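NAD(FAD)-dependent dehydrogenase, NirB-family (N-terminal domain) (Clostridium acetobutylicum, PDB 3KLJ) catalyses the NADH-dependent reduction of rubredoxin through a bound FAD, relaying electrons into the dioxygen-scavenging chains of an obligate anaerobe. Local coordinates at residues Ser112-Asn117 with Val227-Asn232; Leu15-Pro19 with Thr36-Ser40; Asp187-Phe193 with Thr332-Tyr337. Residue numbers count along the deposited sequence, not the author numbering.

How the interactions relate
Two of the three contacts lie on the FAD and the third is remote from it. Interaction 2 is fully buried: strand 35-38 meets the glycine-rich turn after strand 12-15, beside the adenosine half of the cofactor. Interaction 1, partly buried, pairs the two short strands linking the FAD- and NADH-binding domains and borders the pyrophosphate; the two sites touch where Ser112 CB packs against Leu15 O at 4.2 Å. Interaction 1 rests on four backbone hydrogen bonds plus side-chain ones, interaction 2 on one backbone bond and one to an asparagine side chain. Interaction 3 sits at the surface, its centre about 30 Å from that of interaction 1 and 41 Å from that of interaction 2, and joins NADH-binding and C-terminal domains through aromatic rings and charged groups.

Interaction 1. Residues Ser112-Asn117 with Val227-Asn232. With FAD (flavin-adenine dinucleotide), chain B.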
loop_
_atom_site.group_PDB
_atom_site.type_symbol
_atom_site.label_atom_id
_atom_site.label_comp_id
_atom_site.label_asym_id
_atom_site.label_seq_id
_atom_site.Cartn_x
_atom_site.Cartn_y
_atom_site.Cartn_z
ATOM N N SER A 112 -12.443 1.873 -3.789
ATOM C CA SER A 112 -11.781 2.357 -5.006
ATOM C C SER A 112 -10.261 2.490 -4.862
ATOM O O SER A 112 -9.599 3.003 -5.758
ATOM C CB SER A 112 -12.379 3.699 -5.417
ATOM O OG SER A 112 -12.319 4.603 -4.324
ATOM N N GLY A 113 -9.712 2.027 -3.740
ATOM C CA GLY A 113 -8.260 1.953 -3.573
ATOM C C GLY A 113 -7.475 3.253 -3.711
ATOM O O GLY A 113 -7.920 4.317 -3.265
ATOM N N SER A 114 -6.295 3.157 -4.317
ATOM C CA SER A 114 -5.369 4.282 -4.384
ATOM C C SER A 114 -4.985 4.667 -5.808
ATOM O O SER A 114 -5.238 3.930 -6.755
ATOM C CB SER A 114 -4.088 3.967 -3.588
ATOM O OG SER A 114 -4.383 3.737 -2.223
ATOM N N ILE A 115 -4.344 5.826 -5.921
ATOM C CA ILE A 115 -3.807 6.321 -7.171
ATOM C C ILE A 115 -2.370 6.810 -6.920
ATOM O O ILE A 115 -2.104 7.503 -5.939
ATOM C CB ILE A 115 -4.710 7.419 -7.810
ATOM C CG1 ILE A 115 -4.190 7.799 -9.209
ATOM C CG2 ILE A 115 -4.861 8.648 -6.886
ATOM C CD1 ILE A 115 -5.259 8.431 -10.130
ATOM N N ALA A 116 -1.455 6.417 -7.800
ATOM C CA ALA A 116 -0.051 6.789 -7.676
ATOM C C ALA A 116 0.126 8.303 -7.767
ATOM O O ALA A 116 -0.506 8.956 -8.607
ATOM C CB ALA A 116 0.773 6.094 -8.740
ATOM N N ASN A 117 0.958 8.852 -6.881
ATOM C CA ASN A 117 1.365 10.246 -6.968
ATOM C C ASN A 117 2.156 10.479 -8.249
ATOM O O ASN A 117 3.067 9.720 -8.575
ATOM C CB ASN A 117 2.228 10.650 -5.772
ATOM C CG ASN A 117 1.472 10.608 -4.458
ATOM O OD1 ASN A 117 0.292 10.960 -4.381
ATOM N ND2 ASN A 117 2.158 10.174 -3.408
ATOM N N VAL A 227 6.728 7.102 -5.785
ATOM C CA VAL A 227 6.703 8.259 -4.891
ATOM C C VAL A 227 5.405 8.293 -4.080
ATOM O O VAL A 227 4.878 9.355 -3.743
ATOM C CB VAL A 227 6.932 9.597 -5.665
ATOM C CG1 VAL A 227 8.389 9.738 -6.064
ATOM C CG2 VAL A 227 6.025 9.686 -6.888
ATOM N N GLY A 228 4.895 7.111 -3.772
ATOM C CA GLY A 228 3.756 6.996 -2.904
ATOM C C GLY A 228 2.450 7.077 -3.661
ATOM O O GLY A 228 2.413 7.211 -4.892
ATOM N N VAL A 229 1.379 7.054 -2.886
ATOM C CA VAL A 229 0.062 6.712 -3.368
ATOM C C VAL A 229 -0.936 7.461 -2.479
ATOM O O VAL A 229 -0.618 7.756 -1.328
ATOM C CB VAL A 229 -0.043 5.148 -3.288
ATOM C CG1 VAL A 229 -1.219 4.653 -2.494
ATOM C CG2 VAL A 229 0.121 4.489 -4.661
ATOM N N LYS A 230 -2.107 7.813 -3.022
ATOM C CA LYS A 230 -3.195 8.444 -2.246
ATOM C C LYS A 230 -4.551 7.792 -2.548
ATOM O O LYS A 230 -4.766 7.306 -3.663
ATOM C CB LYS A 230 -3.317 9.943 -2.584
ATOM C CG LYS A 230 -2.205 10.836 -2.058
ATOM C CD LYS A 230 -2.537 12.314 -2.350
ATOM C CE LYS A 230 -1.473 13.254 -1.828
ATOM N NZ LYS A 230 -0.236 13.225 -2.652
ATOM N N PRO A 231 -5.478 7.801 -1.576
ATOM C CA PRO A 231 -6.837 7.341 -1.847
ATOM C C PRO A 231 -7.413 7.898 -3.153
ATOM O O PRO A 231 -7.298 9.081 -3.437
ATOM C CB PRO A 231 -7.615 7.886 -0.647
ATOM C CG PRO A 231 -6.626 7.719 0.479
ATOM C CD PRO A 231 -5.310 8.158 -0.149
ATOM N N ASN A 232 -8.008 7.016 -3.941
ATOM C CA ASN A 232 -8.602 7.380 -5.216
ATOM C C ASN A 232 -10.090 7.660 -4.983
ATOM O O ASN A 232 -10.892 6.731 -4.910
ATOM C CB ASN A 232 -8.380 6.226 -6.199
ATOM C CG ASN A 232 -8.659 6.600 -7.647
ATOM O OD1 ASN A 232 -9.198 7.662 -7.952
ATOM N ND2 ASN A 232 -8.293 5.702 -8.552
HETATM P PA FAD B . -7.042 -1.510 -4.943
HETATM O O1A FAD B . -6.361 -0.295 -5.514
HETATM O O2A FAD B . -6.146 -2.725 -4.915
HETATM O O5B FAD B . -8.365 -1.824 -5.780
HETATM C C5B FAD B . -9.295 -0.800 -6.082
HETATM C C4B FAD B . -9.903 -1.059 -7.460
HETATM O O4B FAD B . -10.930 -0.102 -7.718
HETATM C C3B FAD B . -8.862 -0.892 -8.564
HETATM O O3B FAD B . -8.889 -2.035 -9.404
HETATM C C2B FAD B . -9.281 0.356 -9.318
HETATM O O2B FAD B . -9.050 0.254 -10.706
HETATM C C1B FAD B . -10.772 0.429 -9.023
HETATM N N9A FAD B . -11.328 1.791 -9.113
HETATM C C8A FAD B . -10.715 2.969 -8.778
HETATM N N7A FAD B . -11.579 3.986 -9.012
HETATM C C5A FAD B . -12.735 3.477 -9.483
HETATM C C6A FAD B . -13.931 4.074 -9.884
HETATM N N6A FAD B . -13.984 5.391 -10.095
HETATM N N1A FAD B . -14.959 3.268 -10.342
HETATM C C2A FAD B . -14.808 1.895 -10.402
HETATM N N3A FAD B . -13.616 1.314 -10.014
HETATM C C4A FAD B . -12.593 2.095 -9.555
HETATM N N1 FAD B . 0.424 -3.958 0.662
HETATM C C2 FAD B . 0.950 -4.681 1.711
HETATM O O2 FAD B . 0.323 -4.769 2.753
HETATM N N3 FAD B . 2.161 -5.331 1.588
HETATM C C4 FAD B . 2.867 -5.246 0.412
HETATM O O4 FAD B . 3.954 -5.827 0.340
HETATM C C4X FAD B . 2.353 -4.502 -0.661
HETATM N N5 FAD B . 3.041 -4.409 -1.861
HETATM C C5X FAD B . 2.525 -3.678 -2.915
HETATM C C6 FAD B . 3.229 -3.584 -4.123
HETATM C C7 FAD B . 2.685 -2.847 -5.187
HETATM C C7M FAD B . 3.434 -2.741 -6.483
HETATM C C8 FAD B . 1.456 -2.203 -5.039
HETATM C C8M FAD B . 0.852 -1.399 -6.163
HETATM C C9 FAD B . 0.768 -2.297 -3.835
HETATM C C9A FAD B . 1.294 -3.036 -2.772
HETATM N N10 FAD B . 0.594 -3.133 -1.571
HETATM C C10 FAD B . 1.121 -3.863 -0.523
HETATM C "C1'" FAD B . -0.711 -2.428 -1.405
HETATM C "C2'" FAD B . -1.901 -3.340 -1.612
HETATM O "O2'" FAD B . -1.905 -3.768 -2.959
HETATM C "C3'" FAD B . -3.145 -2.530 -1.306
HETATM O "O3'" FAD B . -3.171 -2.206 0.072
HETATM C "C4'" FAD B . -4.434 -3.256 -1.651
HETATM O "O4'" FAD B . -4.439 -3.639 -3.020
HETATM C "C5'" FAD B . -5.599 -2.304 -1.413
HETATM O "O5'" FAD B . -6.754 -2.923 -1.918
HETATM P P FAD B . -8.023 -2.040 -2.285
HETATM O O1P FAD B . -9.139 -2.963 -2.748
HETATM O O2P FAD B . -8.405 -1.128 -1.145
HETATM O O3P FAD B . -7.539 -1.066 -3.479
HETATM O O HOH W 1 -7.545 2.863 -7.435
HETATM O O HOH W 2 1.117 10.537 -0.439
#
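Strands 114-116 and 229-231 form a two-stranded antiparallel ribbon, the double connection between the FAD- and NADH-binding domains of this glutathione reductase-type fold. Their axes approach to 4.3 Å at 147°. Ile115 and Lys230 are the hydrogen-bonded pair, Ile115 N to Lys230 O at 2.7 Å and Lys230 N to Ile115 O at 2.9 Å; Ser114-Pro231 and Ala116-Val229 flank it as non-hydrogen-bonded pairs. The pairing continues past the strands, with Asn232 N on Gly113 O (2.8 Å) and Asn117 N on Gly228 O (3.0 Å). Gly113, at positive phi, passes so close to the FAD pyrophosphate, CA to O3P 3.1 Å, that a beta-carbon would collide with O1A. Ser114 turns its hydroxyl to Asp265, an FAD-binding residue, while its backbone N donates to Tyr131 OH. At one end Ser112 OG donates to Asn232 O at 2.6 Å, and water 1 joins Ser112 O, Ser114 O and Asn232 ND2. At the other end Asn117 bridges the opposite segment with both side-chain polar atoms: OD1 accepts from Lys230 NZ at 2.9 Å, and ND2 donates to Val227 O at 2.9 Å, almost perfectly in line.

Interaction 2. Residues Leu15-Pro19 with Thr36-Ser40; sequences LGAGP and TMINS. With FAD (flavin-adenine dinucleotide), chain B.
This is the dinucleotide-binding beta-alpha-beta start of a Rossmann-type domain, where the Gly16-Ala17-Gly18 turn meets the end of a parallel strand. Leu15 and Ile38 are bridged in parallel, CA atoms 5.2 Å apart, and Gly16 N donates to Ile38 O at 2.8 Å. Gly16 (phi 108°, psi 130°) and Gly18, the N-cap of the next helix, pass so close to FAD that beta-carbons would clash with O4B and O5B. Asn39, chi1 t and chi2 49°, accepts a hydrogen bond from Ala17 N at OD1 (2.9 Å) and places OD1 3.0 Å from FAD O3B. Ser40, chi1 p, accepts a very short hydrogen bond at OG from FAD O2B (2.4 Å). Met37, m-t-p, curls CE to 3.8 Å from Ala17 CB. Leu15, t-t, and Ile38, m-t, share one sheet face; Leu15 CD2 lies 3.4 Å from FAD N1A and Ile38 CG2 3.8 Å from FAD C2A. Strand 35-38 runs between strands 12-15 and 78-80, while Pro19 opens helix 19-28 and packs on helix 277-291.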
loop_
_atom_site.group_PDB
_atom_site.type_symbol
_atom_site.label_atom_id
_atom_site.label_comp_id
_atom_site.label_asym_id
_atom_site.label_seq_id
_atom_site.Cartn_x
_atom_site.Cartn_y
_atom_site.Cartn_z
ATOM N N LEU A 15 -18.143 -0.443 -5.389
ATOM C CA LEU A 15 -17.412 0.471 -6.249
ATOM C C LEU A 15 -15.906 0.217 -6.140
ATOM O O LEU A 15 -15.248 0.670 -5.190
ATOM C CB LEU A 15 -17.774 1.914 -5.875
ATOM C CG LEU A 15 -17.637 3.027 -6.912
ATOM C CD1 LEU A 15 -18.389 4.310 -6.459
ATOM C CD2 LEU A 15 -16.163 3.326 -7.211
ATOM N N GLY A 16 -15.379 -0.517 -7.119
ATOM C CA GLY A 16 -13.987 -0.937 -7.161
ATOM C C GLY A 16 -13.855 -2.427 -6.891
ATOM O O GLY A 16 -14.412 -2.936 -5.914
ATOM N N ALA A 17 -13.115 -3.132 -7.746
ATOM C CA ALA A 17 -12.933 -4.569 -7.590
ATOM C C ALA A 17 -11.456 -4.950 -7.393
ATOM O O ALA A 17 -10.846 -5.632 -8.214
ATOM C CB ALA A 17 -13.566 -5.321 -8.757
ATOM N N GLY A 18 -10.887 -4.470 -6.297
ATOM C CA GLY A 18 -9.587 -4.919 -5.846
ATOM C C GLY A 18 -9.815 -5.831 -4.655
ATOM O O GLY A 18 -10.940 -6.310 -4.446
ATOM N N PRO A 19 -8.764 -6.071 -3.858
ATOM C CA PRO A 19 -8.870 -6.936 -2.670
ATOM C C PRO A 19 -9.954 -6.491 -1.675
ATOM O O PRO A 19 -10.655 -7.345 -1.112
ATOM C CB PRO A 19 -7.468 -6.852 -2.054
ATOM C CG PRO A 19 -6.573 -6.606 -3.258
ATOM C CD PRO A 19 -7.364 -5.671 -4.126
ATOM N N THR A 36 -23.404 -6.547 -7.001
ATOM C CA THR A 36 -22.750 -6.068 -8.219
ATOM C C THR A 36 -21.465 -5.317 -7.900
ATOM O O THR A 36 -21.451 -4.440 -7.036
ATOM C CB THR A 36 -23.684 -5.136 -9.010
ATOM O OG1 THR A 36 -24.858 -5.859 -9.362
ATOM C CG2 THR A 36 -23.029 -4.630 -10.282
ATOM N N MET A 37 -20.400 -5.661 -8.617
ATOM C CA MET A 37 -19.113 -4.999 -8.487
ATOM C C MET A 37 -18.788 -4.230 -9.753
ATOM O O MET A 37 -18.873 -4.777 -10.858
ATOM C CB MET A 37 -18.010 -6.026 -8.256
ATOM C CG MET A 37 -18.257 -6.993 -7.116
ATOM S SD MET A 37 -16.829 -8.079 -6.901
ATOM C CE MET A 37 -15.738 -6.924 -6.058
ATOM N N ILE A 38 -18.407 -2.967 -9.582
ATOM C CA ILE A 38 -17.928 -2.136 -10.677
ATOM C C ILE A 38 -16.400 -2.086 -10.628
ATOM O O ILE A 38 -15.843 -1.795 -9.578
ATOM C CB ILE A 38 -18.484 -0.694 -10.558
ATOM C CG1 ILE A 38 -20.016 -0.702 -10.604
ATOM C CG2 ILE A 38 -17.912 0.205 -11.658
ATOM C CD1 ILE A 38 -20.648 0.526 -9.961
ATOM N N ASN A 39 -15.719 -2.373 -11.738
ATOM C CA ASN A 39 -14.252 -2.228 -11.770
ATOM C C ASN A 39 -13.711 -1.534 -13.007
ATOM O O ASN A 39 -14.060 -1.898 -14.129
ATOM C CB ASN A 39 -13.549 -3.572 -11.582
ATOM C CG ASN A 39 -12.081 -3.421 -11.152
ATOM O OD1 ASN A 39 -11.737 -2.674 -10.215
ATOM N ND2 ASN A 39 -11.215 -4.138 -11.841
ATOM N N SER A 40 -12.846 -0.546 -12.784
ATOM C CA SER A 40 -12.265 0.260 -13.854
ATOM C C SER A 40 -11.295 -0.534 -14.735
ATOM O O SER A 40 -11.136 -0.218 -15.915
ATOM C CB SER A 40 -11.572 1.496 -13.280
ATOM O OG SER A 40 -10.457 1.122 -12.481
HETATM P PA FAD B . -7.042 -1.510 -4.943
HETATM O O1A FAD B . -6.361 -0.295 -5.514
HETATM O O2A FAD B . -6.146 -2.725 -4.915
HETATM O O5B FAD B . -8.365 -1.824 -5.780
HETATM C C5B FAD B . -9.295 -0.800 -6.082
HETATM C C4B FAD B . -9.903 -1.059 -7.460
HETATM O O4B FAD B . -10.930 -0.102 -7.718
HETATM C C3B FAD B . -8.862 -0.892 -8.564
HETATM O O3B FAD B . -8.889 -2.035 -9.404
HETATM C C2B FAD B . -9.281 0.356 -9.318
HETATM O O2B FAD B . -9.050 0.254 -10.706
HETATM C C1B FAD B . -10.772 0.429 -9.023
HETATM N N9A FAD B . -11.328 1.791 -9.113
HETATM C C8A FAD B . -10.715 2.969 -8.778
HETATM N N7A FAD B . -11.579 3.986 -9.012
HETATM C C5A FAD B . -12.735 3.477 -9.483
HETATM C C6A FAD B . -13.931 4.074 -9.884
HETATM N N6A FAD B . -13.984 5.391 -10.095
HETATM N N1A FAD B . -14.959 3.268 -10.342
HETATM C C2A FAD B . -14.808 1.895 -10.402
HETATM N N3A FAD B . -13.616 1.314 -10.014
HETATM C C4A FAD B . -12.593 2.095 -9.555
HETATM N N1 FAD B . 0.424 -3.958 0.662
HETATM C C2 FAD B . 0.950 -4.681 1.711
HETATM O O2 FAD B . 0.323 -4.769 2.753
HETATM N N3 FAD B . 2.161 -5.331 1.588
HETATM C C4 FAD B . 2.867 -5.246 0.412
HETATM O O4 FAD B . 3.954 -5.827 0.340
HETATM C C4X FAD B . 2.353 -4.502 -0.661
HETATM N N5 FAD B . 3.041 -4.409 -1.861
HETATM C C5X FAD B . 2.525 -3.678 -2.915
HETATM C C6 FAD B . 3.229 -3.584 -4.123
HETATM C C7 FAD B . 2.685 -2.847 -5.187
HETATM C C7M FAD B . 3.434 -2.741 -6.483
HETATM C C8 FAD B . 1.456 -2.203 -5.039
HETATM C C8M FAD B . 0.852 -1.399 -6.163
HETATM C C9 FAD B . 0.768 -2.297 -3.835
HETATM C C9A FAD B . 1.294 -3.036 -2.772
HETATM N N10 FAD B . 0.594 -3.133 -1.571
HETATM C C10 FAD B . 1.121 -3.863 -0.523
HETATM C "C1'" FAD B . -0.711 -2.428 -1.405
HETATM C "C2'" FAD B . -1.901 -3.340 -1.612
HETATM O "O2'" FAD B . -1.905 -3.768 -2.959
HETATM C "C3'" FAD B . -3.145 -2.530 -1.306
HETATM O "O3'" FAD B . -3.171 -2.206 0.072
HETATM C "C4'" FAD B . -4.434 -3.256 -1.651
HETATM O "O4'" FAD B . -4.439 -3.639 -3.020
HETATM C "C5'" FAD B . -5.599 -2.304 -1.413
HETATM O "O5'" FAD B . -6.754 -2.923 -1.918
HETATM P P FAD B . -8.023 -2.040 -2.285
HETATM O O1P FAD B . -9.139 -2.963 -2.748
HETATM O O2P FAD B . -8.405 -1.128 -1.145
HETATM O O3P FAD B . -7.539 -1.066 -3.479
HETATM O O HOH W 3 -8.997 -5.472 -10.332
#

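Interaction 3. Residues Asp187-Phe193 with Thr332-Tyr337; sequences DRDGGLF and TQEDKY
A surface contact between domains, this joins the first turns of helix 188-199, in the NADH-binding domain, to the hairpin connecting strands 327-332 and 337-343 of the C-terminal domain. Asp187 is the helix N-cap: with chi1 p, its OD2 accepts from Gly190 N at 3.0 Å, and helical hydrogen bonds follow from Gly191 N to Asp187 O and Phe193 N to Asp189 O. Across the gap, Gln333 N bonds to Lys336 O at 2.9 Å, closing the hairpin. The nearest CA atoms are those of Gly190 and Tyr337, 6.6 Å apart. Tyr337, chi1 t and chi2 86°, gives OH to Asp187 OD2 at 2.7 Å. Gly190 CA lies over its ring, 3.6 Å from the centroid, a CH-pi contact made close by the missing side chain. Phe193, chi1 t and chi2 -87°, inserts its ring into the bend of the hairpin: Tyr337 CB stands 3.6 Å above its centroid, Gln333 O meets its edge 3.2 Å from CE2, and Thr332 CG2 is 3.8 Å from CD2. The two rings are oblique, at 38°. Arg330 forms salt bridges with Asp187 and Asp189 and a hydrogen bond with Tyr337 OH, so an aromatic patch borders a charged cluster in which one carboxylate both caps the helix and binds the neighbouring domain.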
loop_
_atom_site.group_PDB
_atom_site.type_symbol
_atom_site.label_atom_id
_atom_site.label_comp_id
_atom_site.label_asym_id
_atom_site.label_seq_id
_atom_site.Cartn_x
_atom_site.Cartn_y
_atom_site.Cartn_z
ATOM N N ASP A 187 15.888 5.855 10.784
ATOM C CA ASP A 187 16.717 7.049 11.000
ATOM C C ASP A 187 17.820 7.100 9.944
ATOM O O ASP A 187 17.904 6.209 9.086
ATOM C CB ASP A 187 17.266 7.148 12.441
ATOM C CG ASP A 187 18.224 6.006 12.821
ATOM O OD1 ASP A 187 19.030 6.222 13.755
ATOM O OD2 ASP A 187 18.188 4.910 12.220
ATOM N N ARG A 188 18.655 8.140 9.992
ATOM C CA ARG A 188 19.684 8.317 8.979
ATOM C C ARG A 188 20.630 7.120 8.942
ATOM O O ARG A 188 20.894 6.564 7.870
ATOM C CB ARG A 188 20.461 9.622 9.195
ATOM C CG ARG A 188 21.607 9.809 8.227
ATOM C CD ARG A 188 22.411 11.078 8.540
ATOM N NE ARG A 188 23.551 11.211 7.642
ATOM C CZ ARG A 188 24.752 10.686 7.875
ATOM N NH1 ARG A 188 24.971 9.978 8.981
ATOM N NH2 ARG A 188 25.737 10.866 6.993
ATOM N N ASP A 189 21.131 6.738 10.111
ATOM C CA ASP A 189 22.105 5.652 10.240
ATOM C C ASP A 189 21.483 4.314 9.789
ATOM O O ASP A 189 22.158 3.478 9.193
ATOM C CB ASP A 189 22.616 5.545 11.684
ATOM C CG ASP A 189 23.363 6.807 12.164
ATOM O OD1 ASP A 189 23.538 6.966 13.383
ATOM O OD2 ASP A 189 23.786 7.644 11.344
ATOM N N GLY A 190 20.198 4.124 10.074
ATOM C CA GLY A 190 19.466 2.930 9.605
ATOM C C GLY A 190 19.418 2.872 8.087
ATOM O O GLY A 190 19.735 1.844 7.486
ATOM N N GLY A 191 19.035 3.989 7.471
ATOM C CA GLY A 191 18.945 4.088 6.017
ATOM C C GLY A 191 20.269 3.884 5.306
ATOM O O GLY A 191 20.317 3.296 4.214
ATOM N N LEU A 192 21.346 4.398 5.897
ATOM C CA LEU A 192 22.672 4.227 5.330
ATOM C C LEU A 192 23.152 2.789 5.512
ATOM O O LEU A 192 23.811 2.241 4.636
ATOM C CB LEU A 192 23.670 5.229 5.938
ATOM C CG LEU A 192 23.471 6.686 5.496
ATOM C CD1 LEU A 192 24.525 7.575 6.144
ATOM C CD2 LEU A 192 23.494 6.843 3.957
ATOM N N PHE A 193 22.802 2.175 6.641
ATOM C CA PHE A 193 23.036 0.750 6.829
ATOM C C PHE A 193 22.353 -0.021 5.687
ATOM O O PHE A 193 22.982 -0.859 5.029
ATOM C CB PHE A 193 22.527 0.305 8.211
ATOM C CG PHE A 193 22.752 -1.154 8.515
ATOM C CD1 PHE A 193 21.813 -2.115 8.129
ATOM C CD2 PHE A 193 23.886 -1.565 9.208
ATOM C CE1 PHE A 193 22.012 -3.467 8.418
ATOM C CE2 PHE A 193 24.095 -2.915 9.506
ATOM C CZ PHE A 193 23.163 -3.866 9.110
ATOM N N THR A 332 24.838 -1.111 15.656
ATOM C CA THR A 332 25.190 -1.513 14.302
ATOM C C THR A 332 26.067 -2.759 14.376
ATOM O O THR A 332 27.125 -2.746 15.001
ATOM C CB THR A 332 25.934 -0.384 13.540
ATOM O OG1 THR A 332 25.121 0.793 13.508
ATOM C CG2 THR A 332 26.269 -0.805 12.113
ATOM N N GLN A 333 25.607 -3.831 13.743
ATOM C CA GLN A 333 26.364 -5.079 13.652
ATOM C C GLN A 333 26.501 -5.455 12.180
ATOM O O GLN A 333 25.981 -4.751 11.323
ATOM C CB GLN A 333 25.649 -6.181 14.430
ATOM C CG GLN A 333 25.529 -5.904 15.927
ATOM C CD GLN A 333 24.663 -6.920 16.638
ATOM O OE1 GLN A 333 24.754 -8.119 16.373
ATOM N NE2 GLN A 333 23.819 -6.449 17.555
ATOM N N GLU A 334 27.202 -6.551 11.890
ATOM C CA GLU A 334 27.387 -7.009 10.510
ATOM C C GLU A 334 26.072 -7.476 9.874
ATOM O O GLU A 334 25.830 -7.245 8.699
ATOM C CB GLU A 334 28.454 -8.116 10.443
ATOM C CG GLU A 334 28.841 -8.572 9.021
ATOM C CD GLU A 334 29.600 -7.514 8.212
ATOM O OE1 GLU A 334 30.572 -6.930 8.740
ATOM O OE2 GLU A 334 29.239 -7.278 7.034
ATOM N N ASP A 335 25.226 -8.111 10.675
ATOM C CA ASP A 335 24.003 -8.750 10.200
ATOM C C ASP A 335 22.741 -7.935 10.495
ATOM O O ASP A 335 21.696 -8.179 9.896
ATOM C CB ASP A 335 23.864 -10.151 10.829
ATOM C CG ASP A 335 24.277 -10.191 12.311
ATOM O OD1 ASP A 335 23.515 -10.751 13.137
ATOM O OD2 ASP A 335 25.369 -9.679 12.658
ATOM N N LYS A 336 22.833 -6.987 11.425
ATOM C CA LYS A 336 21.639 -6.292 11.900
ATOM C C LYS A 336 21.866 -4.845 12.342
ATOM O O LYS A 336 22.973 -4.459 12.696
ATOM C CB LYS A 336 20.939 -7.103 13.003
ATOM C CG LYS A 336 21.657 -7.149 14.337
ATOM C CD LYS A 336 20.917 -8.043 15.354
ATOM C CE LYS A 336 21.215 -9.524 15.118
ATOM N NZ LYS A 336 20.548 -10.403 16.115
ATOM N N TYR A 337 20.803 -4.050 12.277
ATOM C CA TYR A 337 20.823 -2.682 12.751
ATOM C C TYR A 337 19.639 -2.523 13.683
ATOM O O TYR A 337 18.523 -2.981 13.381
ATOM C CB TYR A 337 20.740 -1.669 11.587
ATOM C CG TYR A 337 20.612 -0.235 12.066
ATOM C CD1 TYR A 337 21.748 0.526 12.378
ATOM C CD2 TYR A 337 19.357 0.348 12.256
ATOM C CE1 TYR A 337 21.639 1.834 12.839
ATOM C CE2 TYR A 337 19.233 1.655 12.717
ATOM C CZ TYR A 337 20.379 2.394 13.004
ATOM O OH TYR A 337 20.261 3.684 13.470
#